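Local coordinates for protein Two-component sensor histidine kinase (Nostoc sp., PDB 3OLO) that probably serves as the sensory PAS module of a two-component histidine kinase, an enzyme family that couples signal detection to phosphorylation of a histidine, at residues 26-31 with 109-114; 56-61 with 83-88; 79-84 with 95-100. One frame throughout, in Å; residues are numbered along the deposited sequence.

Contact 1 (26-31 with 109-114)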
# COMPACT_ATOMS: atom_id res chain seq x y z
N SER A 26 -3.45 -4.14 -5.33
CA SER A 26 -2.03 -4.41 -5.20
C SER A 26 -1.85 -5.87 -4.83
O SER A 26 -2.60 -6.39 -3.99
CB SER A 26 -1.43 -3.56 -4.06
OG SER A 26 -1.77 -2.19 -4.18
N PHE A 27 -0.86 -6.53 -5.40
CA PHE A 27 -0.60 -7.92 -5.01
C PHE A 27 0.80 -8.37 -5.37
O PHE A 27 1.49 -7.71 -6.13
CB PHE A 27 -1.64 -8.86 -5.63
CG PHE A 27 -1.70 -8.81 -7.14
CD1 PHE A 27 -0.79 -9.52 -7.90
CD2 PHE A 27 -2.67 -8.06 -7.78
CE1 PHE A 27 -0.85 -9.48 -9.30
CE2 PHE A 27 -2.74 -8.01 -9.17
CZ PHE A 27 -1.83 -8.72 -9.93
N CYS A 28 1.21 -9.49 -4.79
CA CYS A 28 2.53 -10.06 -5.07
C CYS A 28 2.39 -11.42 -5.76
O CYS A 28 1.57 -12.22 -5.37
CB CYS A 28 3.33 -10.22 -3.78
SG CYS A 28 3.86 -8.66 -3.06
N LEU A 29 3.20 -11.63 -6.79
CA LEU A 29 3.29 -12.89 -7.51
C LEU A 29 4.65 -13.53 -7.26
O LEU A 29 5.65 -12.82 -7.22
CB LEU A 29 3.15 -12.66 -9.01
CG LEU A 29 1.87 -11.96 -9.45
CD1 LEU A 29 1.97 -11.56 -10.93
CD2 LEU A 29 0.68 -12.88 -9.21
N GLY A 30 4.68 -14.85 -7.11
CA GLY A 30 5.93 -15.59 -7.02
C GLY A 30 6.53 -15.82 -8.40
O GLY A 30 6.01 -15.34 -9.41
N ASP A 31 7.62 -16.57 -8.46
CA ASP A 31 8.38 -16.67 -9.70
C ASP A 31 7.60 -17.41 -10.79
O ASP A 31 7.89 -17.26 -11.98
CB ASP A 31 9.74 -17.35 -9.42
CG ASP A 31 10.82 -16.93 -10.42
OD1 ASP A 31 10.86 -15.75 -10.82
OD2 ASP A 31 11.63 -17.80 -10.81
N PHE A 109 10.12 -12.29 -6.56
CA PHE A 109 8.68 -12.09 -6.68
C PHE A 109 8.44 -10.72 -7.25
O PHE A 109 9.36 -9.93 -7.38
CB PHE A 109 8.01 -12.23 -5.31
CG PHE A 109 8.51 -11.24 -4.29
CD1 PHE A 109 9.72 -11.44 -3.66
CD2 PHE A 109 7.76 -10.13 -3.97
CE1 PHE A 109 10.17 -10.53 -2.71
CE2 PHE A 109 8.21 -9.22 -3.04
CZ PHE A 109 9.42 -9.42 -2.41
N SER A 110 7.21 -10.42 -7.62
CA SER A 110 6.93 -9.10 -8.13
C SER A 110 5.82 -8.46 -7.32
O SER A 110 4.94 -9.13 -6.82
CB SER A 110 6.57 -9.14 -9.62
OG SER A 110 5.48 -10.00 -9.84
N CYS A 111 5.95 -7.15 -7.16
CA CYS A 111 4.89 -6.31 -6.66
C CYS A 111 4.13 -5.81 -7.87
O CYS A 111 4.73 -5.34 -8.84
CB CYS A 111 5.46 -5.13 -5.89
SG CYS A 111 6.24 -5.63 -4.35
N VAL A 112 2.82 -5.89 -7.81
CA VAL A 112 1.99 -5.53 -8.92
C VAL A 112 0.94 -4.54 -8.45
O VAL A 112 0.27 -4.78 -7.45
CB VAL A 112 1.31 -6.79 -9.50
CG1 VAL A 112 0.42 -6.44 -10.67
CG2 VAL A 112 2.37 -7.79 -9.93
N PHE A 113 0.82 -3.42 -9.15
CA PHE A 113 -0.29 -2.50 -8.94
C PHE A 113 -1.17 -2.47 -10.18
O PHE A 113 -0.68 -2.38 -11.31
CB PHE A 113 0.23 -1.11 -8.61
CG PHE A 113 1.03 -1.07 -7.34
CD1 PHE A 113 2.39 -1.33 -7.36
CD2 PHE A 113 0.41 -0.83 -6.13
CE1 PHE A 113 3.12 -1.32 -6.19
CE2 PHE A 113 1.14 -0.81 -4.96
CZ PHE A 113 2.49 -1.07 -4.99
N VAL A 114 -2.48 -2.56 -9.98
CA VAL A 114 -3.42 -2.72 -11.09
C VAL A 114 -4.51 -1.66 -11.05
O VAL A 114 -5.22 -1.51 -10.06
CB VAL A 114 -4.03 -4.11 -11.08
CG1 VAL A 114 -4.84 -4.36 -12.36
CG2 VAL A 114 -2.92 -5.14 -10.94
O HOH W 1 6.60 -12.68 -10.56

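Contact 2 (56-61 with 83-88)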
# COMPACT_ATOMS: atom_id res chain seq x y z
N MSE A 56 -4.25 -19.57 -6.43
CA MSE A 56 -4.43 -19.34 -7.85
C MSE A 56 -3.18 -18.76 -8.51
O MSE A 56 -2.22 -18.39 -7.85
CB MSE A 56 -5.64 -18.43 -8.08
CG MSE A 56 -6.99 -19.15 -7.89
SE MSE A 56 -8.53 -17.93 -7.83
CE MSE A 56 -8.53 -17.33 -9.68
N ASN A 57 -3.23 -18.71 -9.84
CA ASN A 57 -2.15 -18.18 -10.65
C ASN A 57 -2.67 -16.98 -11.44
O ASN A 57 -3.87 -16.91 -11.72
CB ASN A 57 -1.68 -19.24 -11.64
CG ASN A 57 -0.36 -18.90 -12.27
OD1 ASN A 57 -0.29 -18.33 -13.36
ND2 ASN A 57 0.71 -19.27 -11.58
N LEU A 58 -1.78 -16.06 -11.80
CA LEU A 58 -2.12 -14.94 -12.67
C LEU A 58 -2.82 -15.43 -13.93
O LEU A 58 -3.71 -14.77 -14.47
CB LEU A 58 -0.85 -14.18 -13.07
CG LEU A 58 -1.09 -13.00 -13.99
CD1 LEU A 58 -2.00 -12.00 -13.30
CD2 LEU A 58 0.23 -12.35 -14.42
N GLN A 59 -2.42 -16.60 -14.40
CA GLN A 59 -2.96 -17.15 -15.63
C GLN A 59 -4.45 -17.50 -15.51
O GLN A 59 -5.13 -17.68 -16.51
CB GLN A 59 -2.16 -18.40 -16.00
CG GLN A 59 -2.53 -18.99 -17.34
CD GLN A 59 -1.65 -20.17 -17.71
OE1 GLN A 59 -1.47 -20.48 -18.89
NE2 GLN A 59 -1.09 -20.84 -16.70
N ASP A 60 -4.95 -17.59 -14.28
CA ASP A 60 -6.38 -17.88 -14.06
C ASP A 60 -7.25 -16.62 -14.14
O ASP A 60 -8.47 -16.73 -14.18
CB ASP A 60 -6.58 -18.51 -12.67
CG ASP A 60 -5.80 -19.79 -12.50
OD1 ASP A 60 -5.68 -20.55 -13.49
OD2 ASP A 60 -5.31 -20.04 -11.38
N ILE A 61 -6.61 -15.45 -14.13
CA ILE A 61 -7.27 -14.14 -14.15
C ILE A 61 -6.93 -13.38 -15.44
O ILE A 61 -7.78 -12.78 -16.08
CB ILE A 61 -6.75 -13.25 -12.99
CG1 ILE A 61 -6.85 -13.97 -11.65
CG2 ILE A 61 -7.50 -11.92 -12.94
CD1 ILE A 61 -8.22 -14.02 -11.08
N THR A 83 -3.60 -5.36 -19.93
CA THR A 83 -4.13 -6.64 -20.32
C THR A 83 -5.61 -6.70 -19.94
O THR A 83 -6.14 -5.74 -19.40
CB THR A 83 -3.34 -7.77 -19.68
OG1 THR A 83 -3.64 -9.01 -20.34
CG2 THR A 83 -3.65 -7.86 -18.18
N ARG A 84 -6.28 -7.80 -20.26
CA ARG A 84 -7.67 -8.00 -19.85
C ARG A 84 -7.70 -9.00 -18.71
O ARG A 84 -7.00 -10.01 -18.76
CB ARG A 84 -8.51 -8.53 -21.01
CG ARG A 84 -8.57 -7.59 -22.21
CD ARG A 84 -9.43 -8.18 -23.31
NE ARG A 84 -8.84 -9.38 -23.89
CZ ARG A 84 -9.52 -10.34 -24.50
NH1 ARG A 84 -10.85 -10.27 -24.60
NH2 ARG A 84 -8.88 -11.39 -24.99
N TYR A 85 -8.50 -8.71 -17.69
CA TYR A 85 -8.77 -9.66 -16.62
C TYR A 85 -10.18 -10.22 -16.71
O TYR A 85 -11.10 -9.54 -17.17
CB TYR A 85 -8.65 -8.96 -15.27
CG TYR A 85 -7.25 -8.74 -14.75
CD1 TYR A 85 -6.13 -9.04 -15.52
CD2 TYR A 85 -7.04 -8.26 -13.47
CE1 TYR A 85 -4.84 -8.84 -15.03
CE2 TYR A 85 -5.77 -8.07 -12.96
CZ TYR A 85 -4.67 -8.36 -13.74
OH TYR A 85 -3.40 -8.16 -13.23
N ARG A 86 -10.35 -11.47 -16.29
CA ARG A 86 -11.68 -12.04 -16.11
C ARG A 86 -11.92 -12.27 -14.64
O ARG A 86 -11.11 -12.89 -13.95
CB ARG A 86 -11.84 -13.36 -16.86
CG ARG A 86 -13.20 -13.99 -16.63
CD ARG A 86 -13.31 -15.38 -17.23
NE ARG A 86 -13.18 -15.35 -18.68
CZ ARG A 86 -12.17 -15.90 -19.37
NH1 ARG A 86 -11.19 -16.53 -18.73
NH2 ARG A 86 -12.16 -15.82 -20.69
N SER A 87 -13.04 -11.75 -14.15
CA SER A 87 -13.37 -11.84 -12.74
C SER A 87 -14.15 -13.11 -12.49
O SER A 87 -14.58 -13.78 -13.43
CB SER A 87 -14.18 -10.63 -12.30
OG SER A 87 -15.44 -10.62 -12.93
N GLN A 88 -14.35 -13.44 -11.22
CA GLN A 88 -15.04 -14.67 -10.88
C GLN A 88 -16.46 -14.73 -11.47
O GLN A 88 -16.91 -15.79 -11.88
CB GLN A 88 -15.08 -14.87 -9.37
CG GLN A 88 -15.86 -16.14 -9.03
CD GLN A 88 -15.47 -16.75 -7.71
OE1 GLN A 88 -15.35 -17.96 -7.61
NE2 GLN A 88 -15.30 -15.91 -6.69
O HOH W 2 -10.99 -15.71 -13.62

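Contact 3 (79-84 with 95-100)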
# COMPACT_ATOMS: atom_id res chain seq x y z
N TYR A 79 8.00 -2.38 -15.24
CA TYR A 79 7.26 -2.34 -16.50
C TYR A 79 5.76 -2.15 -16.25
O TYR A 79 5.21 -2.68 -15.29
CB TYR A 79 7.53 -3.63 -17.26
CG TYR A 79 7.16 -3.59 -18.72
CD1 TYR A 79 7.74 -2.68 -19.59
CD2 TYR A 79 6.24 -4.50 -19.25
CE1 TYR A 79 7.41 -2.65 -20.93
CE2 TYR A 79 5.90 -4.48 -20.59
CZ TYR A 79 6.49 -3.56 -21.43
OH TYR A 79 6.15 -3.55 -22.76
N THR A 80 5.10 -1.39 -17.13
CA THR A 80 3.66 -1.13 -17.03
C THR A 80 3.04 -1.44 -18.39
O THR A 80 3.58 -1.04 -19.42
CB THR A 80 3.36 0.36 -16.66
OG1 THR A 80 3.79 0.63 -15.33
CG2 THR A 80 1.86 0.67 -16.76
N PHE A 81 1.92 -2.16 -18.40
CA PHE A 81 1.25 -2.50 -19.65
C PHE A 81 -0.21 -2.92 -19.43
O PHE A 81 -0.62 -3.18 -18.30
CB PHE A 81 2.01 -3.63 -20.36
CG PHE A 81 1.98 -4.93 -19.62
CD1 PHE A 81 2.91 -5.20 -18.64
CD2 PHE A 81 1.02 -5.88 -19.91
CE1 PHE A 81 2.89 -6.41 -17.96
CE2 PHE A 81 0.98 -7.08 -19.22
CZ PHE A 81 1.92 -7.35 -18.25
N LYS A 82 -0.99 -2.99 -20.51
CA LYS A 82 -2.42 -3.31 -20.41
C LYS A 82 -2.66 -4.78 -20.67
O LYS A 82 -2.04 -5.39 -21.54
CB LYS A 82 -3.24 -2.56 -21.46
CG LYS A 82 -2.97 -1.09 -21.56
CD LYS A 82 -3.75 -0.30 -20.53
CE LYS A 82 -3.12 1.06 -20.33
NZ LYS A 82 -1.75 0.89 -19.79
N THR A 83 -3.60 -5.36 -19.93
CA THR A 83 -4.13 -6.64 -20.32
C THR A 83 -5.61 -6.70 -19.94
O THR A 83 -6.14 -5.74 -19.40
CB THR A 83 -3.34 -7.77 -19.68
OG1 THR A 83 -3.64 -9.01 -20.34
CG2 THR A 83 -3.65 -7.86 -18.18
N ARG A 84 -6.28 -7.80 -20.26
CA ARG A 84 -7.67 -8.00 -19.85
C ARG A 84 -7.70 -9.00 -18.71
O ARG A 84 -7.00 -10.01 -18.76
CB ARG A 84 -8.51 -8.53 -21.01
CG ARG A 84 -8.57 -7.59 -22.21
CD ARG A 84 -9.43 -8.18 -23.31
NE ARG A 84 -8.84 -9.38 -23.89
CZ ARG A 84 -9.52 -10.34 -24.50
NH1 ARG A 84 -10.85 -10.27 -24.60
NH2 ARG A 84 -8.88 -11.39 -24.99
N VAL A 95 -7.31 -3.68 -17.81
CA VAL A 95 -6.56 -3.10 -16.69
C VAL A 95 -5.16 -2.68 -17.15
O VAL A 95 -4.71 -3.04 -18.24
CB VAL A 95 -6.39 -4.11 -15.53
CG1 VAL A 95 -7.74 -4.61 -15.05
CG2 VAL A 95 -5.54 -5.29 -15.96
N GLU A 96 -4.49 -1.92 -16.30
CA GLU A 96 -3.11 -1.52 -16.50
C GLU A 96 -2.33 -2.03 -15.30
O GLU A 96 -2.60 -1.63 -14.17
CB GLU A 96 -3.01 -0.00 -16.63
CG GLU A 96 -1.60 0.56 -16.62
CD GLU A 96 -1.59 2.08 -16.77
OE1 GLU A 96 -1.48 2.77 -15.74
OE2 GLU A 96 -1.69 2.58 -17.90
N MSE A 97 -1.39 -2.94 -15.55
CA MSE A 97 -0.57 -3.52 -14.49
C MSE A 97 0.79 -2.84 -14.47
O MSE A 97 1.40 -2.66 -15.52
CB MSE A 97 -0.31 -5.00 -14.74
CG MSE A 97 -1.45 -5.94 -14.56
SE MSE A 97 -0.89 -7.77 -15.09
CE MSE A 97 0.22 -8.26 -13.60
N SER A 98 1.27 -2.50 -13.27
CA SER A 98 2.65 -2.05 -13.07
C SER A 98 3.38 -3.08 -12.22
O SER A 98 2.93 -3.43 -11.13
CB SER A 98 2.68 -0.69 -12.39
OG SER A 98 2.26 0.32 -13.28
N LEU A 99 4.49 -3.59 -12.73
CA LEU A 99 5.23 -4.62 -12.03
C LEU A 99 6.59 -4.10 -11.62
O LEU A 99 7.23 -3.38 -12.38
CB LEU A 99 5.48 -5.81 -12.93
CG LEU A 99 4.26 -6.55 -13.44
CD1 LEU A 99 3.80 -5.96 -14.76
CD2 LEU A 99 4.65 -8.01 -13.59
N THR A 100 7.00 -4.49 -10.42
CA THR A 100 8.36 -4.31 -9.94
C THR A 100 8.85 -5.66 -9.44
O THR A 100 8.20 -6.27 -8.61
CB THR A 100 8.40 -3.34 -8.77
OG1 THR A 100 7.74 -2.12 -9.14
CG2 THR A 100 9.84 -3.04 -8.38

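Contact 1 (26-31 with 109-114)
Four backbone hydrogen bonds join strand 26-29 to the antiparallel strand 109-114, two at the pair Phe27-Val112 and two at Leu29-Ser110. The bond from Val112 N to Phe27 O, 2.8 Å long, runs nearly along the C=O axis, while the other three carbonyls are met in their planes. At the non-hydrogen-bonded pairs CA-H groups take over, Cys28 CA lying 3.1 Å from Ser110 O.

On the face carrying Phe27, Leu29, Ser110 and Val112, the Phe27 ring sits in the crowded position between backbone N and carbonyl carbon (chi1 58°). This folds it alongside Val112, whose CB makes a CH-pi contact over one ring face, 3.8 Å from the centroid. Val112 CG1 touches Phe27 CZ at 3.3 Å, and Val114 CG2 meets Phe27 CE2 at 3.4 Å. The same crowded torsion in Ser110 (chi1 57°) holds OG near Leu29 CB, and a water links this hydroxyl to Gly30 O. Phe35 stands edge-to-face with Phe27.

On the opposite face, which carries Ser26, Cys28, Cys111 and Phe113, Cys28 SG and Cys111 SG approach to 4.1 Å, not a disulfide, and Ser26 OG rests 3.2 Å from Phe113 CD2 while hydrogen-bonded to Glu24 O. Leu18 of the second subunit packs on all four residues, and Tyr17 and Phe14 of that subunit set edge-to-face with Phe109.

Main-chain hydrogen bonds thus set the register of the first and last strands in the chain, neighbours in the PAS sheet, leaving two largely apolar faces to pack, one inward and one on the second subunit.

Contact 2 (56-61 with 83-88)
A loop-to-strand contact packs residues 56-61, between helices 50-53 and 70-76, against the edge strand 78-86 through one backbone bond and one aromatic face. Arg86 N donates to Ile61 O over 2.9 Å, nearly straight at 163° and in the carbonyl plane. The same oxygen also receives the CA-H of Tyr85. Beside this bond a water donates to both Asp60 O and Arg86 O, a second bridge between the two backbones.

Ile61 CG2, anti to its backbone N, lies over one face of the Tyr85 ring, 3.9 Å from the centroid and offset toward CG and CD2. In the PAS fold such a connecting segment lies across the concave side of the antiparallel sheet, and here Leu58 also packs on Leu29 and Ile61 on Phe35.

Two side-chain hydrogen bonds within the loop hold its turn. Asn57 OD1 accepts from Gln59 N on a lone pair, an Asx turn, while Asn57 N donates to Asp60 OD2 from above the carboxylate plane. Farther along the ring, the Leu58 side chain crosses that of Tyr85 at about a right angle, its CD1 4.1 Å from Tyr85 OH, and this buried hydroxyl has no hydrogen-bonding partner in the model.

Contact 3 (79-84 with 95-100)
Lys82 NZ and Glu96 OE2 form a very short salt bridge of 2.5 Å on the face that also carries Thr80 and Ser98. Glu96 is extended, its CG anti to the backbone N (chi1 170°), whereas Lys82 bends at chi2 (-83°) and chi4, bringing its ammonium alongside to the anti lone pair of OE2. The other oxygen, OE1, pairs with Arg115 of the next strand, so the carboxylate is held between two cations and would probably stay ionised. An alanine in place of Glu96 would remove both salt bridges and the CG contact with Thr80 CG2, and would probably leave Lys82 and Arg115 less well fixed. Next along this face, Thr80 OG1 and Ser98 OG share a hydrogen bond of 2.6 Å.

Six backbone hydrogen bonds bind the antiparallel hairpin strands, pairing Tyr79 with Leu99, Phe81 with Met97 and Thr83 with Val95. The straightest, from Val95 N to Thr83 O, reaches 175°.

On the reverse face Phe81, in the crowded first torsion, puts CE1 3.4 Å from Leu99 CD1. The selenium of Met97, a selenomethionine, approaches the same ring obliquely, a Met-aromatic contact at 5.0 Å from the centroid. Thr83 CG2 packs alongside Met97 SE at 4.1 Å.

The hairpin that brings edge strand 78-86 onto the PAS sheet therefore divides its chemistry, with charges and hydroxyls on one face and mainly apolar groups on the other, where the Thr83 hydroxyl is hydrogen-bonded to Asp62.

All three contacts reach one antiparallel sheet, and contacts 2 and 3 are nested within the chain segment that contact 1 closes. Contacts 1 and 3, with centres about 11 Å apart, meet where strands 107-116 and 92-104 run side by side: Phe113 O lies 2.8 Å from Ser98 N, a probable hydrogen bond. Contact 2 shares Thr83 and Arg84 with contact 3. Tyr85 ties the set together, its OH lying 3.7 Å from Phe27 CZ of contact 1 and 3.1 Å from Met97 SE of contact 3. Leu58 CD2 lies 4.0 Å from Leu29 CD1. Side chains from all three thus pack together in the PAS interior, where relatives often hold ligands; none takes part in these contacts.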